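Local structure of CYTH domain-containing protein (2EEN) at residues K70-S75 with E148-L153; V120-D125 with E154-E159. The protein is of unknown function but carries a CYTH domain, and probably acts on nucleotides or other triphosphate compounds with the help of metal ions. All coordinates share one frame; numbering follows the deposited sequence.

Contact 1. Residues K70-S75 with E148-L153; sequences KIDEKS and EAVEKL
The carboxylate of Asp72 meets the branch of Val150 through one oxygen: OD2 lies 3.6 Å from CG2, and the methyl stands well out of the carboxylate plane. The hydroxyl of Ser75 reaches the same oxygen from much nearer that plane. Its OG gives a hydrogen bond of 2.6 Å to Asp72 OD2, arriving on the anti side and only 17° out of plane. Methyl and hydroxyl lie on the same side of the carboxylate, so the bond and the van der Waals contact share one corner of it. Asp72 CG stands anti to its own backbone N (chi1 -180°), which turns the acid back across the loop toward Ser75. The Ser75 OG also bonds to Thr77 OG1, a second tie for a buried polar atom.

From the helix, Val150 meets the bend with both methyls. Val150 CG2 packs on Ser75 CB at 3.6 Å as well as on the acid. The other methyl, Val150 CG1, rests 3.7 Å from the carbonyl oxygen Lys74 O. Lys74 adds its CB, 4.0 Å from Val150 CG1, before the rest of its chain bends off toward the surface. With an alanine here in place of Asp72, the Ser75 hydroxyl would probably lose one of its two partners, leaving Thr77 alone to hold it, and a gap would open beside Val150 CG2.

Val4 and Leu6 of strand 3-9 also pack on Val150, and Ile146 of the same helix touches Asp72. The loop is the connection between antiparallel strands 59-70 and 78-85, so this is a hairpin turn, braced by an internal side-chain bond, packed against a helix that flanks the antiparallel sheet of the CYTH fold.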
loop_
_atom_site.group_PDB
_atom_site.type_symbol
_atom_site.label_atom_id
_atom_site.label_comp_id
_atom_site.label_asym_id
_atom_site.label_seq_id
_atom_site.Cartn_x
_atom_site.Cartn_y
_atom_site.Cartn_z
ATOM N N LYS A 70 -4.525 -17.821 -9.742
ATOM C CA LYS A 70 -4.289 -18.092 -11.154
ATOM C C LYS A 70 -5.661 -18.358 -11.759
ATOM O O LYS A 70 -6.493 -19.038 -11.153
ATOM C CB LYS A 70 -3.388 -19.321 -11.330
ATOM C CG LYS A 70 -1.931 -19.093 -10.930
ATOM C CD LYS A 70 -1.066 -20.326 -11.190
ATOM C CE LYS A 70 -1.487 -21.506 -10.324
ATOM N NZ LYS A 70 -1.403 -21.189 -8.870
ATOM N N ILE A 71 -5.911 -17.813 -12.944
ATOM C CA ILE A 71 -7.202 -18.014 -13.590
ATOM C C ILE A 71 -7.087 -18.879 -14.835
ATOM O O ILE A 71 -8.088 -19.188 -15.480
ATOM C CB ILE A 71 -7.841 -16.678 -13.984
ATOM C CG1 ILE A 71 -6.916 -15.916 -14.935
ATOM C CG2 ILE A 71 -8.134 -15.857 -12.738
ATOM C CD1 ILE A 71 -7.527 -14.646 -15.486
ATOM N N ASP A 72 -5.863 -19.284 -15.154
ATOM C CA ASP A 72 -5.605 -20.099 -16.337
ATOM C C ASP A 72 -4.827 -21.364 -15.976
ATOM O O ASP A 72 -3.845 -21.311 -15.237
ATOM C CB ASP A 72 -4.821 -19.267 -17.359
ATOM C CG ASP A 72 -4.518 -20.032 -18.626
ATOM O OD1 ASP A 72 -5.469 -20.534 -19.264
ATOM O OD2 ASP A 72 -3.328 -20.126 -18.989
ATOM N N GLU A 73 -5.264 -22.501 -16.509
ATOM C CA GLU A 73 -4.617 -23.780 -16.228
ATOM C C GLU A 73 -3.303 -23.941 -16.987
ATOM O O GLU A 73 -2.432 -24.711 -16.576
ATOM C CB GLU A 73 -5.547 -24.942 -16.605
ATOM C CG GLU A 73 -7.026 -24.596 -16.592
ATOM C CD GLU A 73 -7.414 -23.632 -17.702
ATOM O OE1 GLU A 73 -7.253 -23.992 -18.888
ATOM O OE2 GLU A 73 -7.875 -22.512 -17.391
ATOM N N LYS A 74 -3.166 -23.214 -18.089
ATOM C CA LYS A 74 -1.974 -23.300 -18.925
ATOM C C LYS A 74 -0.920 -22.227 -18.677
ATOM O O LYS A 74 0.103 -22.203 -19.362
ATOM C CB LYS A 74 -2.365 -23.266 -20.403
ATOM C CG LYS A 74 -2.884 -24.585 -20.962
ATOM C CD LYS A 74 -4.285 -24.905 -20.483
ATOM C CE LYS A 74 -4.869 -26.060 -21.281
ATOM N NZ LYS A 74 -3.955 -27.237 -21.295
ATOM N N SER A 75 -1.158 -21.340 -17.716
ATOM C CA SER A 75 -0.180 -20.293 -17.450
ATOM C C SER A 75 -0.238 -19.801 -15.997
ATOM O O SER A 75 -0.991 -20.286 -15.168
ATOM C CB SER A 75 -0.441 -19.135 -18.417
ATOM O OG SER A 75 -1.628 -18.451 -18.020
ATOM N N GLU A 148 -5.244 -17.517 -26.265
ATOM C CA GLU A 148 -4.504 -17.227 -27.495
ATOM C C GLU A 148 -3.098 -16.721 -27.183
ATOM O O GLU A 148 -2.117 -17.163 -27.788
ATOM C CB GLU A 148 -5.230 -16.163 -28.325
ATOM C CG GLU A 148 -6.602 -16.564 -28.835
ATOM C CD GLU A 148 -7.322 -15.415 -29.524
ATOM O OE1 GLU A 148 -6.828 -14.944 -30.573
ATOM O OE2 GLU A 148 -8.378 -14.978 -29.014
ATOM N N ALA A 149 -3.012 -15.784 -26.242
ATOM C CA ALA A 149 -1.727 -15.210 -25.852
ATOM C C ALA A 149 -0.801 -16.276 -25.283
ATOM O O ALA A 149 0.391 -16.286 -25.571
ATOM C CB ALA A 149 -1.932 -14.101 -24.827
ATOM N N VAL A 150 -1.352 -17.166 -24.464
ATOM C CA VAL A 150 -0.555 -18.224 -23.873
ATOM C C VAL A 150 0.037 -19.088 -24.975
ATOM O O VAL A 150 1.211 -19.428 -24.940
ATOM C CB VAL A 150 -1.397 -19.105 -22.920
ATOM C CG1 VAL A 150 -0.607 -20.347 -22.522
ATOM C CG2 VAL A 150 -1.774 -18.304 -21.678
ATOM N N GLU A 151 -0.779 -19.434 -25.966
ATOM C CA GLU A 151 -0.307 -20.257 -27.070
ATOM C C GLU A 151 0.824 -19.550 -27.809
ATOM O O GLU A 151 1.835 -20.161 -28.159
ATOM C CB GLU A 151 -1.457 -20.550 -28.037
ATOM C CG GLU A 151 -2.652 -21.216 -27.373
ATOM C CD GLU A 151 -3.752 -21.577 -28.355
ATOM O OE1 GLU A 151 -4.127 -20.715 -29.179
ATOM O OE2 GLU A 151 -4.248 -22.723 -28.294
ATOM N N LYS A 152 0.656 -18.252 -28.024
ATOM C CA LYS A 152 1.657 -17.459 -28.719
ATOM C C LYS A 152 2.968 -17.423 -27.939
ATOM O O LYS A 152 4.046 -17.630 -28.497
ATOM C CB LYS A 152 1.133 -16.040 -28.914
ATOM C CG LYS A 152 2.123 -15.091 -29.523
ATOM C CD LYS A 152 1.574 -13.685 -29.484
ATOM C CE LYS A 152 2.532 -12.719 -30.123
ATOM N NZ LYS A 152 2.676 -12.971 -31.585
ATOM N N LEU A 153 2.872 -17.160 -26.642
ATOM C CA LEU A 153 4.068 -17.093 -25.815
ATOM C C LEU A 153 4.730 -18.449 -25.613
ATOM O O LEU A 153 5.958 -18.548 -25.579
ATOM C CB LEU A 153 3.741 -16.452 -24.463
ATOM C CG LEU A 153 3.908 -14.926 -24.400
ATOM C CD1 LEU A 153 3.259 -14.253 -25.603
ATOM C CD2 LEU A 153 3.299 -14.412 -23.101
#

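Contact 2. Residues V120-D125 with E154-E159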
loop_
_atom_site.group_PDB
_atom_site.type_symbol
_atom_site.label_atom_id
_atom_site.label_comp_id
_atom_site.label_asym_id
_atom_site.label_seq_id
_atom_site.Cartn_x
_atom_site.Cartn_y
_atom_site.Cartn_z
ATOM N N VAL A 120 5.657 -7.682 -25.921
ATOM C CA VAL A 120 6.088 -9.009 -25.474
ATOM C C VAL A 120 7.540 -8.948 -25.034
ATOM O O VAL A 120 8.418 -8.535 -25.802
ATOM C CB VAL A 120 5.952 -10.061 -26.575
ATOM C CG1 VAL A 120 6.336 -11.430 -26.022
ATOM C CG2 VAL A 120 4.514 -10.085 -27.100
ATOM N N THR A 121 7.786 -9.366 -23.796
ATOM C CA THR A 121 9.122 -9.337 -23.233
ATOM C C THR A 121 9.535 -10.681 -22.647
ATOM O O THR A 121 8.714 -11.406 -22.095
ATOM C CB THR A 121 9.207 -8.274 -22.110
ATOM O OG1 THR A 121 8.787 -7.006 -22.627
ATOM C CG2 THR A 121 10.633 -8.152 -21.585
ATOM N N ILE A 122 10.815 -10.995 -22.776
ATOM C CA ILE A 122 11.367 -12.229 -22.230
ATOM C C ILE A 122 12.378 -11.863 -21.159
ATOM O O ILE A 122 13.120 -10.895 -21.303
ATOM C CB ILE A 122 12.089 -13.048 -23.320
ATOM C CG1 ILE A 122 11.092 -13.979 -24.001
ATOM C CG2 ILE A 122 13.256 -13.844 -22.716
ATOM C CD1 ILE A 122 11.669 -14.676 -25.203
ATOM N N THR A 123 12.413 -12.628 -20.076
ATOM C CA THR A 123 13.395 -12.349 -19.048
ATOM C C THR A 123 14.203 -13.591 -18.743
ATOM O O THR A 123 13.668 -14.700 -18.698
ATOM C CB THR A 123 12.739 -11.838 -17.751
ATOM O OG1 THR A 123 11.848 -12.834 -17.226
ATOM C CG2 THR A 123 11.962 -10.570 -18.034
ATOM N N LEU A 124 15.505 -13.405 -18.578
ATOM C CA LEU A 124 16.386 -14.511 -18.235
ATOM C C LEU A 124 16.609 -14.313 -16.747
ATOM O O LEU A 124 17.204 -13.320 -16.331
ATOM C CB LEU A 124 17.709 -14.413 -18.986
ATOM C CG LEU A 124 17.599 -14.345 -20.508
ATOM C CD1 LEU A 124 18.997 -14.421 -21.094
ATOM C CD2 LEU A 124 16.717 -15.481 -21.028
ATOM N N ASP A 125 16.110 -15.254 -15.953
ATOM C CA ASP A 125 16.218 -15.158 -14.502
ATOM C C ASP A 125 17.221 -16.112 -13.880
ATOM O O ASP A 125 17.236 -17.294 -14.191
ATOM C CB ASP A 125 14.862 -15.436 -13.847
ATOM C CG ASP A 125 13.785 -14.459 -14.261
ATOM O OD1 ASP A 125 14.103 -13.405 -14.859
ATOM O OD2 ASP A 125 12.607 -14.749 -13.969
ATOM N N GLU A 154 3.923 -19.499 -25.487
ATOM C CA GLU A 154 4.484 -20.823 -25.305
ATOM C C GLU A 154 5.290 -21.174 -26.549
ATOM O O GLU A 154 6.366 -21.752 -26.453
ATOM C CB GLU A 154 3.385 -21.867 -25.090
ATOM C CG GLU A 154 3.929 -23.194 -24.595
ATOM C CD GLU A 154 2.864 -24.266 -24.480
ATOM O OE1 GLU A 154 1.777 -23.975 -23.937
ATOM O OE2 GLU A 154 3.123 -25.406 -24.920
ATOM N N LYS A 155 4.766 -20.811 -27.717
ATOM C CA LYS A 155 5.463 -21.093 -28.970
ATOM C C LYS A 155 6.816 -20.392 -29.022
ATOM O O LYS A 155 7.820 -20.987 -29.411
ATOM C CB LYS A 155 4.614 -20.667 -30.174
ATOM C CG LYS A 155 5.305 -20.899 -31.512
ATOM C CD LYS A 155 4.354 -20.688 -32.681
ATOM C CE LYS A 155 4.957 -21.225 -33.968
ATOM N NZ LYS A 155 4.014 -21.121 -35.115
ATOM N N ILE A 156 6.850 -19.125 -28.617
ATOM C CA ILE A 156 8.096 -18.368 -28.617
ATOM C C ILE A 156 9.146 -19.037 -27.731
ATOM O O ILE A 156 10.298 -19.192 -28.132
ATOM C CB ILE A 156 7.857 -16.922 -28.140
ATOM C CG1 ILE A 156 7.020 -16.173 -29.180
ATOM C CG2 ILE A 156 9.182 -16.212 -27.924
ATOM C CD1 ILE A 156 6.516 -14.835 -28.703
ATOM N N LEU A 157 8.748 -19.444 -26.529
ATOM C CA LEU A 157 9.685 -20.098 -25.624
ATOM C C LEU A 157 10.149 -21.460 -26.133
ATOM O O LEU A 157 11.330 -21.792 -26.036
ATOM C CB LEU A 157 9.070 -20.251 -24.232
ATOM C CG LEU A 157 8.955 -18.927 -23.479
ATOM C CD1 LEU A 157 8.496 -19.186 -22.056
ATOM C CD2 LEU A 157 10.306 -18.221 -23.489
ATOM N N ARG A 158 9.229 -22.244 -26.683
ATOM C CA ARG A 158 9.609 -23.555 -27.192
ATOM C C ARG A 158 10.560 -23.410 -28.374
ATOM O O ARG A 158 11.459 -24.232 -28.565
ATOM C CB ARG A 158 8.365 -24.364 -27.574
ATOM C CG ARG A 158 7.653 -24.942 -26.357
ATOM C CD ARG A 158 6.553 -25.920 -26.723
ATOM N NE ARG A 158 6.130 -26.662 -25.540
ATOM C CZ ARG A 158 6.865 -27.603 -24.950
ATOM N NH1 ARG A 158 8.057 -27.925 -25.436
ATOM N NH2 ARG A 158 6.417 -28.206 -23.857
ATOM N N GLU A 159 10.388 -22.346 -29.153
ATOM C CA GLU A 159 11.263 -22.117 -30.293
ATOM C C GLU A 159 12.666 -21.732 -29.836
ATOM O O GLU A 159 13.618 -21.777 -30.620
ATOM C CB GLU A 159 10.690 -21.028 -31.195
ATOM C CG GLU A 159 9.433 -21.458 -31.935
ATOM C CD GLU A 159 9.673 -22.397 -33.121
ATOM O OE1 GLU A 159 10.835 -22.733 -33.459
ATOM O OE2 GLU A 159 8.660 -22.771 -33.745
#
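While Ile122 packs on Ile156 and Leu157 of the helix, Asp125 of the same strand has its OD2 gripped by two groups, a salt bridge from Arg111 NH2 and a hydrogen bond with Tyr170 OH. Thr123 OG1 adds a weak bond of 3.3 Å to the other oxygen, Asp125 OD1. These polar residues take no part in the packing on the helix, which falls to Val120 and Ile122, in keeping with the alternation of a strand.

On the strand side Ile122 carries the larger share. Its chain runs out extended (chi2 172°) to the methyl CD1, which drops between two neighbours on the helix. On one, Ile122 CD1 lies 4.0 Å from Ile156 CG2, the two side chains crossing obliquely. On the other, Ile122 CD1 comes to 4.2 Å from Leu157 CD2, where the two side chains run alongside in opposing senses. Ile156 serves both strand residues by splitting its branches: CG2, anti to the backbone N, goes to Ile122, and the longer arm ends in Ile156 CD1, 4.3 Å from Val120 CG1. Ile136 of the neighbouring strand 131-139 touches Ile156 and Leu157 too, so the helix lies over more than one strand; Val18 of helix 12-19 and Phe22 also pack on Ile122.

The axes of segments 120-125 and 154-159 approach to 10.9 Å, crossing at -42°. The helix keeps its charge for another flank, where Arg158 NE makes a weak salt bridge of 3.3 Å to Glu154 OE2, met at the guanidinium edge and in its plane.

Methyls at 4.0 Å or more, with nothing directional between them, imply that strand and helix are held by shape and the exclusion of water, while the strand's polar bonds are made away from this interface.

Both contacts use helix 146-160, its earlier turns in contact 1 and its later ones in contact 2, and their centres are 13 Å apart. They join directly where Leu153 CD1 packs 4.2 Å from Val120 CG1. Each is largely buried, though contact 1 reaches the surface at Lys74. The partners differ: a hairpin loop at the end of two strands for 70-75, a regular inner strand of the sheet for 120-125. The chemistry follows. Where the helix meets the loop, a valine's two methyls sit against a mix of carbons and oxygens, one of those oxygens already bonded inside the loop; where it meets the strand, aliphatic groups alone face each other.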